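Local structure of DynE7 (Micromonospora chersina, 2XEM) at residues Y101-V104 with A105-P108; V134-E137 with L138-L142. The protein is a hot-dog fold thioesterase of dynemicin biosynthesis that binds a polyene ketone and probably releases the polyketide product from its thioester-linked carrier. All coordinates share one frame; numbering follows the deposited sequence.

Interaction 1 (Y101-V104 with A105-P108); sequences YVRV and APGP
Arg103 leans over the turn that follows its own strand, its aliphatic chain resting on the carbonyl oxygens of Ala105 and Pro106. Arg103 CG lies 3.4 Å from Ala105 O, and Arg103 CD is 3.7 Å from Pro106 O. The first two torsions carry the chain straight out from the strand, with CG trans to the backbone nitrogen (chi1 173°), and a bend at chi3 of 55° then swings the guanidinium round. No direct hydrogen bond joins Arg103 to residues 105-108; a water bridges them. It lies at the edge of the guanidinium, in its plane, where it accepts from Arg103 NE at 2.7 Å and donates to Pro106 O at 2.9 Å and to Pro108 O at 2.7 Å. The far end of the side chain is held from elsewhere: NH1 forms a salt bridge with Asp79 and a hydrogen bond to the carbonyl of Glu74. Val104 and Ala105 make a classic beta bulge opposite Glu80 on the adjoining strand 80-91. Past the bulge the chain turns through a cis peptide before Pro106 and a positive phi of 75° at Gly107, and Pro108 O, besides binding the water, accepts from Thr110 OG1 on the next strand. This is the surface turn between the antiparallel strands 94-105 and 110-124 of the hot-dog sheet. The hydrogen-bonded part of the contact thus runs through one water, while the methylenes touch the carbonyls directly, and the Asp79 carboxylate probably balances the positive charge.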
ATOM      1  N   TYR D 101       1.685  18.028  -8.597  1.00 17.31           N
ATOM      2  CA  TYR D 101       1.777  16.696  -9.213  1.00 17.72           C
ATOM      3  C   TYR D 101       1.422  16.875 -10.667  1.00 21.07           C
ATOM      4  O   TYR D 101       0.259  17.121 -10.995  1.00 21.91           O
ATOM      5  CB  TYR D 101       0.799  15.703  -8.587  1.00 17.10           C
ATOM      6  CG  TYR D 101       0.913  15.515  -7.093  1.00 16.42           C
ATOM      7  CD1 TYR D 101       1.453  14.353  -6.563  1.00 16.92           C
ATOM      8  CD2 TYR D 101       0.376  16.454  -6.204  1.00 16.45           C
ATOM      9  CE1 TYR D 101       1.459  14.121  -5.191  1.00 21.78           C
ATOM     10  CE2 TYR D 101       0.402  16.245  -4.827  1.00 15.77           C
ATOM     11  CZ  TYR D 101       0.920  15.065  -4.329  1.00 22.85           C
ATOM     12  OH  TYR D 101       0.855  14.797  -2.991  1.00 23.01           O
ATOM     13  N   VAL D 102       2.428  16.785 -11.530  1.00 17.09           N
ATOM     14  CA  VAL D 102       2.266  17.085 -12.946  1.00 17.98           C
ATOM     15  C   VAL D 102       2.473  15.817 -13.776  1.00 23.10           C
ATOM     16  O   VAL D 102       3.569  15.240 -13.748  1.00 23.07           O
ATOM     17  CB  VAL D 102       3.190  18.255 -13.389  1.00 21.08           C
ATOM     18  CG1 VAL D 102       2.980  18.599 -14.868  1.00 21.54           C
ATOM     19  CG2 VAL D 102       2.964  19.499 -12.506  1.00 20.30           C
ATOM     20  N   ARG D 103       1.422  15.370 -14.495  1.00 18.93           N
ATOM     21  CA  ARG D 103       1.623  14.332 -15.507  1.00 19.40           C
ATOM     22  C   ARG D 103       2.385  14.945 -16.686  1.00 22.37           C
ATOM     23  O   ARG D 103       1.906  15.917 -17.271  1.00 20.83           O
ATOM     24  CB  ARG D 103       0.289  13.699 -15.981  1.00 18.81           C
ATOM     25  CG  ARG D 103       0.497  12.730 -17.159  1.00 21.17           C
ATOM     26  CD  ARG D 103      -0.737  11.986 -17.602  1.00 25.33           C
ATOM     27  NE  ARG D 103      -1.844  12.875 -17.936  1.00 32.20           N
ATOM     28  CZ  ARG D 103      -3.054  12.787 -17.398  1.00 44.78           C
ATOM     29  NH1 ARG D 103      -3.327  11.837 -16.505  1.00 22.46           N
ATOM     30  NH2 ARG D 103      -4.004  13.644 -17.749  1.00 32.13           N
ATOM     31  N   VAL D 104       3.565  14.386 -17.010  1.00 18.35           N
ATOM     32  CA  VAL D 104       4.402  14.830 -18.134  1.00 20.59           C
ATOM     33  C   VAL D 104       4.345  13.869 -19.321  1.00 27.38           C
ATOM     34  O   VAL D 104       4.807  14.210 -20.395  1.00 27.99           O
ATOM     35  CB  VAL D 104       5.854  15.154 -17.708  1.00 23.91           C
ATOM     36  CG1 VAL D 104       5.873  16.339 -16.743  1.00 22.70           C
ATOM     37  CG2 VAL D 104       6.553  13.927 -17.105  1.00 22.45           C
ATOM     38  N   ALA D 105       3.810  12.656 -19.116  1.00 25.48           N
ATOM     39  CA  ALA D 105       3.601  11.692 -20.203  1.00 26.01           C
ATOM     40  C   ALA D 105       2.569  10.649 -19.765  1.00 28.65           C
ATOM     41  O   ALA D 105       2.491  10.351 -18.571  1.00 26.20           O
ATOM     42  CB  ALA D 105       4.919  11.018 -20.608  1.00 27.00           C
ATOM     43  N   PRO D 106       1.705  10.145 -20.672  1.00 25.77           N
ATOM     44  CA  PRO D 106       1.507  10.572 -22.075  1.00 27.63           C
ATOM     45  C   PRO D 106       0.737  11.893 -22.129  1.00 34.39           C
ATOM     46  O   PRO D 106       0.295  12.399 -21.094  1.00 31.27           O
ATOM     47  CB  PRO D 106       0.697   9.405 -22.672  1.00 29.71           C
ATOM     48  CG  PRO D 106      -0.138   8.922 -21.493  1.00 32.26           C
ATOM     49  CD  PRO D 106       0.782   9.059 -20.295  1.00 26.59           C
ATOM     50  N   GLY D 107       0.597  12.448 -23.340  1.00 36.06           N
ATOM     51  CA  GLY D 107      -0.242  13.615 -23.594  1.00 35.57           C
ATOM     52  C   GLY D 107       0.394  14.888 -23.091  1.00 39.45           C
ATOM     53  O   GLY D 107       1.573  14.875 -22.697  1.00 38.07           O
ATOM     54  N   PRO D 108      -0.377  16.008 -23.068  1.00 36.59           N
ATOM     55  CA  PRO D 108       0.219  17.300 -22.654  1.00 36.09           C
ATOM     56  C   PRO D 108       0.464  17.399 -21.145  1.00 36.63           C
ATOM     57  O   PRO D 108      -0.230  16.722 -20.381  1.00 34.74           O
ATOM     58  CB  PRO D 108      -0.800  18.335 -23.141  1.00 38.70           C
ATOM     59  CG  PRO D 108      -2.110  17.603 -23.122  1.00 42.97           C
ATOM     60  CD  PRO D 108      -1.811  16.149 -23.402  1.00 38.35           C
TER
HETATM   61  O   HOH W   1      -1.642  14.386 -20.146  1.00 35.20           O

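Interaction 2 (V134-E137 with L138-L142); sequences VPAE and LRRAL
Pro135 accepts from Arg139 in the first turn of helix 136-143, a short C-terminal helix of the hot-dog domain, with the proline at the N-cap. Pro135 O takes the N-H of Arg139 in a nearly straight bond (174°), with Arg139 N at 3.0 Å from Pro135 O, and Leu138 N adds a weak second one at 3.1 Å to Pro135 O. The alpha-helical i to i+4 series continues from Ala136 O to Arg140 N at 2.9 Å and from Glu137 O to Ala141 N at 3.0 Å. Beyond them Leu142 N is bonded to Leu138 O. The carboxylate of Glu137 is engaged outside the turn: OE1 and OE2 accept weak hydrogen bonds from the backbone N-H groups of Gly51 and Val52, respectively, at the start of helix 50-55. A chi1 of -176° points the Glu137 chain away from its own N, and its extended course beyond CG takes the carboxylate there. It makes no salt bridge with Arg140, as Glu137 OE1 and Arg140 NH2 stay 4.9 Å apart, though the opposite charges may still attract weakly. On the buried side Val134 and Leu138 cross at about a right angle, Val134 CG1 meeting Leu138 CG at 4.0 Å; both also touch Ile95, and Leu138 reaches Leu45 of helix 32-48. On the exposed side, Arg140 bends at chi3 and lays one face of its guanidinium over the helix backbone, with Glu137 CA 3.5 Å above that plane and offset toward its rim.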
ATOM      1  N   VAL D 134      16.194  21.737  12.868  1.00 27.68           N
ATOM      2  CA  VAL D 134      16.412  21.237  11.508  1.00 25.42           C
ATOM      3  C   VAL D 134      17.945  21.146  11.271  1.00 30.23           C
ATOM      4  O   VAL D 134      18.641  22.131  11.499  1.00 31.07           O
ATOM      5  CB  VAL D 134      15.721  22.132  10.445  1.00 28.76           C
ATOM      6  CG1 VAL D 134      15.986  21.598   9.025  1.00 26.49           C
ATOM      7  CG2 VAL D 134      14.205  22.279  10.719  1.00 28.19           C
ATOM      8  N   PRO D 135      18.503  19.972  10.893  1.00 26.48           N
ATOM      9  CA  PRO D 135      19.958  19.913  10.616  1.00 25.75           C
ATOM     10  C   PRO D 135      20.373  20.950   9.576  1.00 26.86           C
ATOM     11  O   PRO D 135      19.624  21.200   8.636  1.00 23.72           O
ATOM     12  CB  PRO D 135      20.174  18.470  10.110  1.00 26.77           C
ATOM     13  CG  PRO D 135      19.022  17.682  10.718  1.00 31.68           C
ATOM     14  CD  PRO D 135      17.858  18.647  10.701  1.00 26.18           C
ATOM     15  N   ALA D 136      21.563  21.559   9.754  1.00 27.22           N
ATOM     16  CA  ALA D 136      22.093  22.607   8.866  1.00 27.31           C
ATOM     17  C   ALA D 136      22.071  22.179   7.387  1.00 29.64           C
ATOM     18  O   ALA D 136      21.649  22.950   6.532  1.00 28.07           O
ATOM     19  CB  ALA D 136      23.495  22.969   9.293  1.00 28.99           C
ATOM     20  N   GLU D 137      22.453  20.914   7.114  1.00 26.64           N
ATOM     21  CA  GLU D 137      22.521  20.346   5.772  1.00 25.85           C
ATOM     22  C   GLU D 137      21.151  20.367   5.081  1.00 29.66           C
ATOM     23  O   GLU D 137      21.075  20.685   3.885  1.00 29.71           O
ATOM     24  CB  GLU D 137      23.059  18.913   5.848  1.00 27.15           C
ATOM     25  CG  GLU D 137      23.253  18.270   4.490  1.00 32.21           C
ATOM     26  CD  GLU D 137      23.640  16.805   4.513  1.00 44.02           C
ATOM     27  OE1 GLU D 137      24.202  16.341   3.502  1.00 41.26           O
ATOM     28  OE2 GLU D 137      23.408  16.125   5.536  1.00 37.03           O
ATOM     29  N   LEU D 138      20.083  20.036   5.839  1.00 22.75           N
ATOM     30  CA  LEU D 138      18.721  20.023   5.341  1.00 20.80           C
ATOM     31  C   LEU D 138      18.204  21.458   5.131  1.00 24.58           C
ATOM     32  O   LEU D 138      17.608  21.732   4.100  1.00 22.31           O
ATOM     33  CB  LEU D 138      17.808  19.219   6.301  1.00 19.90           C
ATOM     34  CG  LEU D 138      16.329  19.070   5.941  1.00 23.62           C
ATOM     35  CD1 LEU D 138      16.137  18.588   4.458  1.00 24.66           C
ATOM     36  CD2 LEU D 138      15.650  18.103   6.901  1.00 22.19           C
ATOM     37  N   ARG D 139      18.437  22.363   6.094  1.00 23.19           N
ATOM     38  CA  ARG D 139      18.127  23.794   5.955  1.00 25.04           C
ATOM     39  C   ARG D 139      18.718  24.336   4.634  1.00 30.73           C
ATOM     40  O   ARG D 139      17.996  24.910   3.813  1.00 30.74           O
ATOM     41  CB  ARG D 139      18.710  24.587   7.161  1.00 26.05           C
ATOM     42  CG  ARG D 139      18.174  26.012   7.281  1.00 47.64           C
ATOM     43  CD  ARG D 139      19.209  26.992   7.819  1.00 66.87           C
ATOM     44  NE  ARG D 139      18.792  28.397   7.698  1.00 79.76           N
ATOM     45  CZ  ARG D 139      18.929  29.147   6.600  1.00 93.82           C
ATOM     46  NH1 ARG D 139      19.437  28.627   5.486  1.00 79.38           N
ATOM     47  NH2 ARG D 139      18.542  30.416   6.605  1.00 77.36           N
ATOM     48  N   ARG D 140      20.024  24.114   4.448  1.00 27.26           N
ATOM     49  CA  ARG D 140      20.819  24.456   3.277  1.00 28.79           C
ATOM     50  C   ARG D 140      20.178  23.899   1.972  1.00 30.28           C
ATOM     51  O   ARG D 140      19.975  24.632   1.012  1.00 29.87           O
ATOM     52  CB  ARG D 140      22.231  23.871   3.500  1.00 31.22           C
ATOM     53  CG  ARG D 140      23.350  24.560   2.811  1.00 32.67           C
ATOM     54  CD  ARG D 140      24.687  24.273   3.479  1.00 34.39           C
ATOM     55  NE  ARG D 140      25.122  22.870   3.360  1.00 35.05           N
ATOM     56  CZ  ARG D 140      25.492  22.099   4.385  1.00 42.59           C
ATOM     57  NH1 ARG D 140      25.488  22.579   5.624  1.00 38.82           N
ATOM     58  NH2 ARG D 140      25.863  20.849   4.180  1.00 27.64           N
ATOM     59  N   ALA D 141      19.833  22.621   1.970  1.00 26.11           N
ATOM     60  CA  ALA D 141      19.278  21.924   0.801  1.00 23.75           C
ATOM     61  C   ALA D 141      17.856  22.452   0.434  1.00 27.69           C
ATOM     62  O   ALA D 141      17.593  22.777  -0.739  1.00 27.57           O
ATOM     63  CB  ALA D 141      19.257  20.424   1.058  1.00 22.44           C
ATOM     64  N   LEU D 142      16.958  22.568   1.437  1.00 24.57           N
ATOM     65  CA  LEU D 142      15.585  23.076   1.210  1.00 24.37           C
ATOM     66  C   LEU D 142      15.539  24.539   0.771  1.00 27.52           C
ATOM     67  O   LEU D 142      14.685  24.890  -0.033  1.00 25.34           O
ATOM     68  CB  LEU D 142      14.716  22.921   2.448  1.00 24.65           C
ATOM     69  CG  LEU D 142      14.300  21.525   2.874  1.00 28.15           C
ATOM     70  CD1 LEU D 142      13.856  21.572   4.301  1.00 27.57           C
ATOM     71  CD2 LEU D 142      13.192  20.947   1.959  1.00 28.65           C
TER

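Followed from the N terminus, the chain passes through strand 94-105 into interaction 1, a local contact that closes the turn into strand 110-124. It then runs along that strand and the short strand 129-131 before interaction 2 opens the final helix, 136-143. The two contacts are therefore in series, neither nesting nor crossing. The centres of interaction 1 and interaction 2 are about 31 Å apart, on opposite sides of the chain's centre, and the nearest atoms of the two are about 15 Å apart. Strand 94-105 connects them: its C-terminal end enters the turn of interaction 1, while Ile95 near its start packs against interaction 2, which joins the sheet to helices 32-48 and 50-55.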